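Local coordinates for protein Abbfa_003403 (Acinetobacter baumannii, PDB 4ZXH) that probably assembles a peptide product as a four-domain nonribosomal peptide synthetase with condensation, adenylation, carrier and thioesterase domains, at residues I644-L649 and L789-L794; N761-T766 and W771-R776; S1076-M1081 and A1192-K1197; H1297-I1300 and E1304-V1307. All blocks are in the same frame, centred on the assembly; numbering follows the deposited sequence.

Contact 1: residues I644-L649 and L789-L794; sequences IINFLL and LANTQL
Asn-646 reaches from helix 641-655 to the turn that carries Ala-790 and Asn-791, and its amide makes two hydrogen bonds there. CB leaves the helix toward the turn. CG lies anti to the backbone N (chi1 180°), which carries the amide across the gap; Asn-646 CG comes 3.6 Å from Ala-790 O. At the tip the two amide atoms part. Asn-646 OD1 accepts from Asn-791 ND2 at 2.8 Å, with the donor tilted 18° from the carbonyl plane. Asn-646 ND2 donates to Ala-790 O at 3.1 Å, and that acceptor lies in the amide plane of Asn-646. The two bonds, one to each end, are consistent with this setting of the amide and would resist a flip. The planes of the two asparagine amides are 51° apart. The other end of the Asn-791 amide is also held, since OD1 accepts from Thr-476 N.

A single apolar contact lies beside the two polar bonds. Leu-789 CD2 meets the edge of the Phe-647 ring, 3.8 Å from Phe-647 CD1 and near the ring plane. Ala-790 N donates to Ser-650 OG, on the same helix.

Leu-789 to Thr-792 form a type II beta turn, with Asn-791 at the position of positive phi. The contact ties helix 641-655 to the start of the antiparallel sheet that holds strand 792-797 and strand 809-816, within the adenylation fold of the ANL family.

Contact 2: residues N761-T766 and W771-R776; sequences NVYGPT and WSSAAR
A beta hairpin of the large mixed sheet in the adenylation domain pairs strand 756-763 with strand 773-777, and a classic beta bulge ends the pairing. Asn-761 to Thr-766, NVYGPT, match the A5 core motif of adenylation domains; as in relatives, the region probably lies beside the nucleotide. Strands 761-763 and 773-776 run antiparallel, 173° between their directions. Asn-761 and Ala-775 are a hydrogen-bonded pair, linked in both directions, with Ala-775 N to Asn-761 O at 2.7 Å. Tyr-763 N donates to Ser-773 O at 3.0 Å. In the bulge Ser-772 and Ser-773 both face Tyr-763, whose O accepts from both backbone N atoms. Ser-773 OG touches the edge of the Tyr-763 ring and donates to Leu-785 O.

On the other face of the sheet, Val-762 sits on the indole of Trp-771. Trp-771 CG lies anti to the carbonyl carbon, beside its backbone N, which brings the indole against Val-762. Trp-771 NE1 is hydrogen-bonded to Gln-715 OE1, which would limit the rotation of the ring. Val-762 CG2 lies 4.0 Å from Ala-774 CB. Val-762 CG1 makes a CH-pi contact over the face of Trp-771, 3.4 Å from the centroid of its six-membered ring and 19° off the normal.

Contact 3: residues S1076-M1081 and A1192-K1197; sequences STFCYM and APYGKK
Phe-1078 and Tyr-1194 meet ring to ring, with planes 33° apart and centroids 4.3 Å apart. The pair is oblique. Tyr-1194 CE1 lies over the face of the Phe-1078 ring, 3.4 Å from both Phe-1078 CE1 and Phe-1078 CZ. The Tyr-1194 ring in turn has Phe-1078 CE2 over one face, offset toward the rim. Phe-1078 CG is anti to the backbone N (chi1 170°), which sends the ring out of its loop. The edge of the Phe-1078 ring reaches Pro-1193, the residue before Tyr-1194: Phe-1078 CE2 is 3.3 Å from Pro-1193 O, near the ring plane, and Phe-1078 CD2 is 3.9 Å from Pro-1193 CB.

Both loops have local bonds of their own. Ser-1076 OG accepts from Phe-1078 N in an ST turn. Gly-1195, with positive phi, completes a Schellman motif that ends helix 1179-1191.

Outside the two segments, Ile-980 of helix 977-990 touches Phe-1078, and Tyr-1194 OH donates to Pro-974 O. With no hydrogen bond between the segments, the contact of these two thioesterase-domain loops rests on aromatic and apolar packing, which fixes position less by direction than by shape; the polar tip of Tyr-1194 is satisfied by Pro-974 O.

Contact 4: residues H1297-I1300 and E1304-V1307; sequences HSSI and ENVV
Asn-1305 ND2 donates to Ser-1299 O at 2.8 Å, and this is the one hydrogen bond between the two segments. The N-H points well at the oxygen (161°), and the acceptor lies in the amide plane of Asn-1305. Seen from the oxygen the bond is less regular: the donor stands 58° above the carbonyl plane and uses no lone pair direction. Asn-1305 CG lies beside its backbone N, anti to the carbonyl carbon (chi1 -50°), and this turns the amide back toward the preceding loop. Asn-1305 CB follows at 3.5 Å from Ser-1299 O.

Next to this bond Ile-1300 O packs against Val-1306, with Val-1306 CB 3.4 Å from it; its approach to Val-1306 N is not a hydrogen bond. Val-1306 also packs against Leu-1083 and His-1086 of helix 1081-1086.

Further out, the loop is held at Ser-1299, whose OG accepts from Asp-1296 N. His-1297 ND1 is bonded to Asp-1164 OD2, and the histidine side chain also touches Cys-1137. These three residues fit a Cys-His-Asp triad with the cysteine on a nucleophile elbow. The contact thus links the loop of the probable catalytic histidine to helix 1303-1316, in the alpha/beta-hydrolase fold of the thioesterase domain.

From the N terminus, helix 641-655 comes first, and contact 1 closes a long loop when the chain returns at 789-794. Contact 2 is nested inside that loop as a short hairpin. The two touch: Leu-789 N is probably bonded to Ser-772 O, so turn, hairpin and helix form one packed region of the adenylation domain. The thioesterase contacts follow in series. Contact 3 closes its loop at 1192-1197, and only then does contact 4 open, closing within a few residues. Their centres are 10 Å apart, with Ala-1192 CB packed on Ser-1298 OG. The two groups lie far apart: the centres of contacts 1 and 3 are about 74 Å from each other.

Contact 1: residues I644-L649 and L789-L794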
loop_
_atom_site.group_PDB
_atom_site.type_symbol
_atom_site.label_atom_id
_atom_site.label_comp_id
_atom_site.label_asym_id
_atom_site.label_seq_id
_atom_site.Cartn_x
_atom_site.Cartn_y
_atom_site.Cartn_z
ATOM N N ILE A 644 -44.182 0.064 4.115
ATOM C CA ILE A 644 -43.892 0.947 5.231
ATOM C C ILE A 644 -44.111 0.246 6.560
ATOM O O ILE A 644 -43.239 0.264 7.419
ATOM C CB ILE A 644 -44.762 2.227 5.185
ATOM C CG1 ILE A 644 -44.398 3.058 3.968
ATOM C CG2 ILE A 644 -44.590 3.081 6.460
ATOM C CD1 ILE A 644 -45.118 4.345 3.916
ATOM N N ILE A 645 -45.270 -0.381 6.724
ATOM C CA ILE A 645 -45.611 -0.963 8.005
ATOM C C ILE A 645 -44.711 -2.195 8.262
ATOM O O ILE A 645 -44.271 -2.427 9.388
ATOM C CB ILE A 645 -47.142 -1.298 8.081
ATOM C CG1 ILE A 645 -47.511 -1.844 9.462
ATOM C CG2 ILE A 645 -47.609 -2.219 6.941
ATOM C CD1 ILE A 645 -47.408 -0.789 10.544
ATOM N N ASN A 646 -44.401 -2.954 7.213
ATOM C CA ASN A 646 -43.407 -4.012 7.317
ATOM C C ASN A 646 -42.076 -3.489 7.841
ATOM O O ASN A 646 -41.465 -4.085 8.723
ATOM C CB ASN A 646 -43.177 -4.676 5.964
ATOM C CG ASN A 646 -42.141 -5.779 6.033
ATOM O OD1 ASN A 646 -42.391 -6.862 6.559
ATOM N ND2 ASN A 646 -40.950 -5.487 5.537
ATOM N N PHE A 647 -41.630 -2.373 7.279
ATOM C CA PHE A 647 -40.393 -1.746 7.705
ATOM C C PHE A 647 -40.435 -1.318 9.169
ATOM O O PHE A 647 -39.568 -1.685 9.952
ATOM C CB PHE A 647 -40.090 -0.541 6.819
ATOM C CG PHE A 647 -39.074 0.404 7.404
ATOM C CD1 PHE A 647 -37.735 0.053 7.463
ATOM C CD2 PHE A 647 -39.460 1.649 7.881
ATOM C CE1 PHE A 647 -36.806 0.920 7.987
ATOM C CE2 PHE A 647 -38.534 2.519 8.412
ATOM C CZ PHE A 647 -37.210 2.151 8.472
ATOM N N LEU A 648 -41.449 -0.539 9.519
ATOM C CA LEU A 648 -41.586 0.021 10.855
ATOM C C LEU A 648 -41.625 -1.051 11.926
ATOM O O LEU A 648 -40.919 -0.942 12.932
ATOM C CB LEU A 648 -42.846 0.893 10.936
ATOM C CG LEU A 648 -42.646 2.221 10.202
ATOM C CD1 LEU A 648 -43.940 2.992 10.054
ATOM C CD2 LEU A 648 -41.604 3.036 10.942
ATOM N N LEU A 649 -42.434 -2.085 11.708
ATOM C CA LEU A 649 -42.529 -3.183 12.674
ATOM C C LEU A 649 -41.206 -3.928 12.808
ATOM O O LEU A 649 -40.804 -4.312 13.906
ATOM C CB LEU A 649 -43.636 -4.161 12.281
ATOM C CG LEU A 649 -45.076 -3.671 12.438
ATOM C CD1 LEU A 649 -46.035 -4.777 12.071
ATOM C CD2 LEU A 649 -45.317 -3.190 13.861
ATOM N N LEU A 789 -33.922 -7.289 7.068
ATOM C CA LEU A 789 -35.180 -7.070 7.785
ATOM C C LEU A 789 -36.230 -8.127 7.445
ATOM O O LEU A 789 -35.980 -9.021 6.633
ATOM C CB LEU A 789 -35.741 -5.691 7.461
ATOM C CG LEU A 789 -35.322 -4.517 8.325
ATOM C CD1 LEU A 789 -33.823 -4.406 8.339
ATOM C CD2 LEU A 789 -35.935 -3.263 7.737
ATOM N N ALA A 790 -37.416 -7.999 8.043
ATOM C CA ALA A 790 -38.451 -9.022 7.907
ATOM C C ALA A 790 -38.998 -9.067 6.488
ATOM O O ALA A 790 -39.299 -8.030 5.896
ATOM C CB ALA A 790 -39.562 -8.781 8.892
ATOM N N ASN A 791 -39.096 -10.278 5.949
ATOM C CA ASN A 791 -39.614 -10.506 4.608
ATOM C C ASN A 791 -38.775 -9.802 3.550
ATOM O O ASN A 791 -39.282 -9.273 2.559
ATOM C CB ASN A 791 -41.073 -10.068 4.537
ATOM C CG ASN A 791 -41.865 -10.570 5.716
ATOM O OD1 ASN A 791 -42.162 -11.762 5.815
ATOM N ND2 ASN A 791 -42.193 -9.668 6.633
ATOM N N THR A 792 -37.475 -9.803 3.792
ATOM C CA THR A 792 -36.505 -9.237 2.877
ATOM C C THR A 792 -35.507 -10.341 2.529
ATOM O O THR A 792 -35.117 -11.139 3.394
ATOM C CB THR A 792 -35.780 -8.021 3.501
ATOM O OG1 THR A 792 -36.740 -7.049 3.958
ATOM C CG2 THR A 792 -34.852 -7.377 2.480
ATOM N N GLN A 793 -35.116 -10.430 1.266
ATOM C CA GLN A 793 -34.076 -11.383 0.914
ATOM C C GLN A 793 -32.961 -10.675 0.172
ATOM O O GLN A 793 -33.208 -9.805 -0.670
ATOM C CB GLN A 793 -34.632 -12.540 0.085
ATOM C CG GLN A 793 -35.826 -13.238 0.731
ATOM C CD GLN A 793 -37.146 -12.601 0.344
ATOM O OE1 GLN A 793 -37.413 -12.382 -0.845
ATOM N NE2 GLN A 793 -37.965 -12.268 1.343
ATOM N N LEU A 794 -31.729 -11.037 0.509
ATOM C CA LEU A 794 -30.571 -10.461 -0.141
ATOM C C LEU A 794 -29.909 -11.512 -1.015
ATOM O O LEU A 794 -29.733 -12.649 -0.592
ATOM C CB LEU A 794 -29.591 -9.919 0.899
ATOM C CG LEU A 794 -30.229 -8.999 1.941
ATOM C CD1 LEU A 794 -29.168 -8.390 2.834
ATOM C CD2 LEU A 794 -31.033 -7.926 1.262
#

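Contact 2: residues N761-T766 and W771-R776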
loop_
_atom_site.group_PDB
_atom_site.type_symbol
_atom_site.label_atom_id
_atom_site.label_comp_id
_atom_site.label_asym_id
_atom_site.label_seq_id
_atom_site.Cartn_x
_atom_site.Cartn_y
_atom_site.Cartn_z
ATOM N N ASN A 761 -25.554 0.015 12.167
ATOM C CA ASN A 761 -25.250 0.391 10.788
ATOM C C ASN A 761 -26.358 -0.168 9.919
ATOM O O ASN A 761 -26.684 -1.348 9.991
ATOM C CB ASN A 761 -23.895 -0.119 10.321
ATOM C CG ASN A 761 -23.589 0.272 8.883
ATOM O OD1 ASN A 761 -23.885 1.388 8.448
ATOM N ND2 ASN A 761 -23.016 -0.664 8.124
ATOM N N VAL A 762 -26.950 0.687 9.107
ATOM C CA VAL A 762 -28.226 0.358 8.521
ATOM C C VAL A 762 -28.239 0.787 7.038
ATOM O O VAL A 762 -27.620 1.794 6.663
ATOM C CB VAL A 762 -29.354 1.003 9.373
ATOM C CG1 VAL A 762 -29.454 2.489 9.137
ATOM C CG2 VAL A 762 -30.666 0.324 9.140
ATOM N N TYR A 763 -28.880 -0.015 6.189
ATOM C CA TYR A 763 -28.733 0.129 4.735
ATOM C C TYR A 763 -30.016 -0.204 3.964
ATOM O O TYR A 763 -30.846 -1.017 4.406
ATOM C CB TYR A 763 -27.577 -0.754 4.218
ATOM C CG TYR A 763 -27.569 -0.972 2.713
ATOM C CD1 TYR A 763 -26.876 -0.117 1.874
ATOM C CD2 TYR A 763 -28.262 -2.041 2.129
ATOM C CE1 TYR A 763 -26.878 -0.306 0.489
ATOM C CE2 TYR A 763 -28.273 -2.234 0.747
ATOM C CZ TYR A 763 -27.578 -1.363 -0.062
ATOM O OH TYR A 763 -27.576 -1.541 -1.424
ATOM N N GLY A 764 -30.165 0.435 2.811
ATOM C CA GLY A 764 -31.242 0.114 1.901
ATOM C C GLY A 764 -31.459 1.235 0.910
ATOM O O GLY A 764 -31.332 2.380 1.258
ATOM N N PRO A 765 -31.758 0.896 -0.340
ATOM C CA PRO A 765 -32.130 1.895 -1.340
ATOM C C PRO A 765 -33.557 2.347 -1.111
ATOM O O PRO A 765 -34.331 1.582 -0.543
ATOM C CB PRO A 765 -32.009 1.133 -2.659
ATOM C CG PRO A 765 -32.290 -0.281 -2.278
ATOM C CD PRO A 765 -31.676 -0.460 -0.912
ATOM N N THR A 766 -33.893 3.556 -1.556
ATOM C CA THR A 766 -35.241 4.088 -1.466
ATOM C C THR A 766 -36.264 3.128 -2.102
ATOM O O THR A 766 -37.427 3.059 -1.676
ATOM C CB THR A 766 -35.329 5.495 -2.144
ATOM O OG1 THR A 766 -34.502 6.438 -1.443
ATOM C CG2 THR A 766 -36.758 6.027 -2.153
ATOM N N TRP A 771 -34.837 1.260 4.959
ATOM C CA TRP A 771 -33.726 0.346 5.179
ATOM C C TRP A 771 -34.153 -1.077 4.822
ATOM O O TRP A 771 -35.337 -1.417 4.907
ATOM C CB TRP A 771 -33.239 0.394 6.631
ATOM C CG TRP A 771 -32.896 1.780 7.197
ATOM C CD1 TRP A 771 -33.430 2.356 8.320
ATOM C CD2 TRP A 771 -31.925 2.725 6.689
ATOM N NE1 TRP A 771 -32.857 3.599 8.537
ATOM C CE2 TRP A 771 -31.944 3.852 7.548
ATOM C CE3 TRP A 771 -31.058 2.736 5.586
ATOM C CZ2 TRP A 771 -31.127 4.973 7.340
ATOM C CZ3 TRP A 771 -30.243 3.855 5.382
ATOM C CH2 TRP A 771 -30.288 4.956 6.255
ATOM N N SER A 772 -33.185 -1.905 4.435
ATOM C CA SER A 772 -33.448 -3.306 4.108
ATOM C C SER A 772 -32.548 -4.277 4.879
ATOM O O SER A 772 -32.882 -5.456 5.012
ATOM C CB SER A 772 -33.294 -3.551 2.606
ATOM O OG SER A 772 -34.482 -3.224 1.903
ATOM N N SER A 773 -31.411 -3.795 5.372
ATOM C CA SER A 773 -30.598 -4.593 6.278
ATOM C C SER A 773 -30.082 -3.728 7.415
ATOM O O SER A 773 -30.113 -2.493 7.334
ATOM C CB SER A 773 -29.434 -5.268 5.546
ATOM O OG SER A 773 -28.491 -4.320 5.092
ATOM N N ALA A 774 -29.606 -4.386 8.469
ATOM C CA ALA A 774 -29.238 -3.705 9.700
ATOM C C ALA A 774 -28.244 -4.523 10.528
ATOM O O ALA A 774 -28.478 -5.689 10.823
ATOM C CB ALA A 774 -30.476 -3.407 10.506
ATOM N N ALA A 775 -27.143 -3.881 10.900
ATOM C CA ALA A 775 -26.057 -4.497 11.644
ATOM C C ALA A 775 -25.885 -3.873 13.041
ATOM O O ALA A 775 -25.653 -2.668 13.158
ATOM C CB ALA A 775 -24.757 -4.369 10.846
ATOM N N ARG A 776 -25.992 -4.675 14.100
ATOM C CA ARG A 776 -25.618 -4.190 15.429
ATOM C C ARG A 776 -24.091 -4.177 15.517
ATOM O O ARG A 776 -23.450 -5.226 15.645
ATOM C CB ARG A 776 -26.221 -5.050 16.556
ATOM C CG ARG A 776 -26.032 -4.458 17.970
ATOM C CD ARG A 776 -26.387 -5.446 19.091
ATOM N NE ARG A 776 -27.802 -5.824 19.093
ATOM C CZ ARG A 776 -28.745 -5.229 19.825
ATOM N NH1 ARG A 776 -28.435 -4.219 20.633
ATOM N NH2 ARG A 776 -30.008 -5.641 19.752
#

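Contact 3: residues S1076-M1081 and A1192-K1197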
loop_
_atom_site.group_PDB
_atom_site.type_symbol
_atom_site.label_atom_id
_atom_site.label_comp_id
_atom_site.label_asym_id
_atom_site.label_seq_id
_atom_site.Cartn_x
_atom_site.Cartn_y
_atom_site.Cartn_z
ATOM N N SER A 1076 32.037 23.873 0.760
ATOM C CA SER A 1076 31.344 22.737 0.178
ATOM C C SER A 1076 31.859 22.353 -1.215
ATOM O O SER A 1076 32.570 23.119 -1.852
ATOM C CB SER A 1076 29.860 23.054 0.123
ATOM O OG SER A 1076 29.214 22.258 -0.815
ATOM N N THR A 1077 31.488 21.164 -1.684
ATOM C CA THR A 1077 31.966 20.670 -2.964
ATOM C C THR A 1077 30.927 20.776 -4.068
ATOM O O THR A 1077 31.190 20.357 -5.197
ATOM C CB THR A 1077 32.395 19.209 -2.861
ATOM O OG1 THR A 1077 31.290 18.432 -2.398
ATOM C CG2 THR A 1077 33.564 19.055 -1.872
ATOM N N PHE A 1078 29.756 21.332 -3.747
ATOM C CA PHE A 1078 28.625 21.358 -4.673
ATOM C C PHE A 1078 28.953 21.897 -6.076
ATOM O O PHE A 1078 28.436 21.403 -7.085
ATOM C CB PHE A 1078 27.480 22.194 -4.099
ATOM C CG PHE A 1078 26.385 22.459 -5.098
ATOM C CD1 PHE A 1078 25.327 21.567 -5.238
ATOM C CD2 PHE A 1078 26.437 23.564 -5.930
ATOM C CE1 PHE A 1078 24.325 21.768 -6.186
ATOM C CE2 PHE A 1078 25.427 23.781 -6.900
ATOM C CZ PHE A 1078 24.374 22.882 -7.021
ATOM N N CYS A 1079 29.769 22.943 -6.125
ATOM C CA CYS A 1079 30.133 23.609 -7.381
ATOM C C CYS A 1079 30.955 22.757 -8.356
ATOM O O CYS A 1079 31.171 23.201 -9.485
ATOM C CB CYS A 1079 30.933 24.879 -7.066
ATOM S SG CYS A 1079 32.513 24.483 -6.122
ATOM N N TYR A 1080 31.451 21.582 -7.921
ATOM C CA TYR A 1080 32.259 20.689 -8.780
ATOM C C TYR A 1080 31.429 19.564 -9.385
ATOM O O TYR A 1080 31.900 18.877 -10.283
ATOM C CB TYR A 1080 33.451 20.079 -8.005
ATOM C CG TYR A 1080 34.342 21.138 -7.438
ATOM C CD1 TYR A 1080 34.968 22.052 -8.279
ATOM C CD2 TYR A 1080 34.522 21.276 -6.066
ATOM C CE1 TYR A 1080 35.750 23.060 -7.786
ATOM C CE2 TYR A 1080 35.323 22.290 -5.559
ATOM C CZ TYR A 1080 35.926 23.182 -6.432
ATOM O OH TYR A 1080 36.710 24.205 -5.962
ATOM N N MET A 1081 30.204 19.352 -8.896
ATOM C CA MET A 1081 29.378 18.288 -9.453
ATOM C C MET A 1081 29.144 18.492 -10.949
ATOM O O MET A 1081 29.464 17.621 -11.746
ATOM C CB MET A 1081 28.044 18.176 -8.736
ATOM C CG MET A 1081 28.170 17.980 -7.252
ATOM S SD MET A 1081 26.553 17.735 -6.454
ATOM C CE MET A 1081 26.401 15.967 -6.755
ATOM N N ALA A 1192 23.828 31.670 -4.821
ATOM C CA ALA A 1192 24.463 31.832 -6.123
ATOM C C ALA A 1192 24.924 30.501 -6.746
ATOM O O ALA A 1192 24.852 30.334 -7.964
ATOM C CB ALA A 1192 25.615 32.792 -6.023
ATOM N N PRO A 1193 25.377 29.537 -5.928
ATOM C CA PRO A 1193 25.791 28.326 -6.628
ATOM C C PRO A 1193 24.665 27.612 -7.320
ATOM O O PRO A 1193 25.001 26.798 -8.179
ATOM C CB PRO A 1193 26.364 27.456 -5.514
ATOM C CG PRO A 1193 26.858 28.434 -4.526
ATOM C CD PRO A 1193 25.809 29.508 -4.522
ATOM N N TYR A 1194 23.402 27.927 -6.992
ATOM C CA TYR A 1194 22.213 27.338 -7.637
ATOM C C TYR A 1194 21.578 28.306 -8.648
ATOM O O TYR A 1194 20.428 28.138 -9.058
ATOM C CB TYR A 1194 21.160 26.927 -6.575
ATOM C CG TYR A 1194 21.685 25.982 -5.519
ATOM C CD1 TYR A 1194 21.497 24.610 -5.618
ATOM C CD2 TYR A 1194 22.413 26.458 -4.443
ATOM C CE1 TYR A 1194 22.022 23.737 -4.655
ATOM C CE2 TYR A 1194 22.943 25.598 -3.483
ATOM C CZ TYR A 1194 22.746 24.245 -3.590
ATOM O OH TYR A 1194 23.275 23.413 -2.624
ATOM N N GLY A 1195 22.305 29.343 -9.036
ATOM C CA GLY A 1195 21.764 30.314 -9.980
ATOM C C GLY A 1195 20.581 31.125 -9.456
ATOM O O GLY A 1195 19.750 31.615 -10.232
ATOM N N LYS A 1196 20.517 31.287 -8.136
ATOM C CA LYS A 1196 19.462 32.066 -7.505
ATOM C C LYS A 1196 20.036 33.273 -6.785
ATOM O O LYS A 1196 21.132 33.205 -6.238
ATOM C CB LYS A 1196 18.677 31.193 -6.535
ATOM C CG LYS A 1196 18.059 29.999 -7.212
ATOM C CD LYS A 1196 17.425 29.025 -6.241
ATOM C CE LYS A 1196 16.536 28.045 -7.001
ATOM N NZ LYS A 1196 16.073 26.912 -6.150
ATOM N N LYS A 1197 19.315 34.390 -6.816
ATOM C CA LYS A 1197 19.664 35.526 -5.966
ATOM C C LYS A 1197 18.889 35.418 -4.679
ATOM O O LYS A 1197 17.695 35.189 -4.682
ATOM C CB LYS A 1197 19.362 36.874 -6.631
ATOM C CG LYS A 1197 20.300 37.244 -7.752
ATOM C CD LYS A 1197 19.765 38.428 -8.515
ATOM C CE LYS A 1197 20.231 39.722 -7.924
ATOM N NZ LYS A 1197 21.696 39.829 -8.130
#

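Contact 4: residues H1297-I1300 and E1304-V1307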
loop_
_atom_site.group_PDB
_atom_site.type_symbol
_atom_site.label_atom_id
_atom_site.label_comp_id
_atom_site.label_asym_id
_atom_site.label_seq_id
_atom_site.Cartn_x
_atom_site.Cartn_y
_atom_site.Cartn_z
ATOM N N HIS A 1297 31.697 35.195 -12.279
ATOM C CA HIS A 1297 32.389 34.508 -11.198
ATOM C C HIS A 1297 31.642 33.278 -10.698
ATOM O O HIS A 1297 32.259 32.270 -10.354
ATOM C CB HIS A 1297 32.628 35.465 -10.032
ATOM C CG HIS A 1297 33.485 34.885 -8.957
ATOM N ND1 HIS A 1297 34.818 34.582 -9.153
ATOM C CD2 HIS A 1297 33.199 34.520 -7.686
ATOM C CE1 HIS A 1297 35.324 34.080 -8.041
ATOM N NE2 HIS A 1297 34.361 34.032 -7.134
ATOM N N SER A 1298 30.317 33.352 -10.658
ATOM C CA SER A 1298 29.516 32.178 -10.321
ATOM C C SER A 1298 29.121 31.291 -11.526
ATOM O O SER A 1298 29.284 30.074 -11.481
ATOM C CB SER A 1298 28.263 32.619 -9.576
ATOM O OG SER A 1298 28.578 32.776 -8.211
ATOM N N SER A 1299 28.614 31.902 -12.591
ATOM C CA SER A 1299 27.986 31.173 -13.683
ATOM C C SER A 1299 28.972 30.390 -14.537
ATOM O O SER A 1299 28.568 29.542 -15.326
ATOM C CB SER A 1299 27.195 32.134 -14.575
ATOM O OG SER A 1299 28.037 33.123 -15.156
ATOM N N ILE A 1300 30.260 30.670 -14.378
ATOM C CA ILE A 1300 31.303 29.907 -15.066
ATOM C C ILE A 1300 31.167 28.411 -14.728
ATOM O O ILE A 1300 31.504 27.548 -15.553
ATOM C CB ILE A 1300 32.730 30.451 -14.693
ATOM C CG1 ILE A 1300 33.847 29.747 -15.466
ATOM C CG2 ILE A 1300 32.983 30.324 -13.210
ATOM C CD1 ILE A 1300 33.916 30.091 -16.902
ATOM N N GLU A 1304 25.657 25.494 -18.604
ATOM C CA GLU A 1304 25.871 26.122 -19.914
ATOM C C GLU A 1304 27.345 26.488 -20.132
ATOM O O GLU A 1304 27.912 26.218 -21.187
ATOM C CB GLU A 1304 24.985 27.356 -20.060
ATOM C CG GLU A 1304 25.239 28.169 -21.326
ATOM C CD GLU A 1304 24.192 29.268 -21.588
ATOM O OE1 GLU A 1304 23.351 29.535 -20.696
ATOM O OE2 GLU A 1304 24.212 29.857 -22.701
ATOM N N ASN A 1305 27.990 27.053 -19.115
ATOM C CA ASN A 1305 29.343 27.549 -19.306
ATOM C C ASN A 1305 30.430 26.587 -18.865
ATOM O O ASN A 1305 31.586 26.718 -19.269
ATOM C CB ASN A 1305 29.537 28.877 -18.575
ATOM C CG ASN A 1305 28.450 29.880 -18.885
ATOM O OD1 ASN A 1305 28.298 30.341 -20.028
ATOM N ND2 ASN A 1305 27.692 30.244 -17.862
ATOM N N VAL A 1306 30.086 25.611 -18.047
ATOM C CA VAL A 1306 31.145 24.831 -17.436
ATOM C C VAL A 1306 31.643 23.723 -18.370
ATOM O O VAL A 1306 32.732 23.188 -18.185
ATOM C CB VAL A 1306 30.692 24.249 -16.076
ATOM C CG1 VAL A 1306 29.871 22.976 -16.265
ATOM C CG2 VAL A 1306 31.905 24.011 -15.192
ATOM N N VAL A 1307 30.876 23.393 -19.397
ATOM C CA VAL A 1307 31.357 22.418 -20.369
ATOM C C VAL A 1307 32.648 22.883 -21.028
ATOM O O VAL A 1307 33.591 22.107 -21.159
ATOM C CB VAL A 1307 30.320 22.131 -21.475
ATOM C CG1 VAL A 1307 30.830 21.010 -22.380
ATOM C CG2 VAL A 1307 28.965 21.779 -20.860
#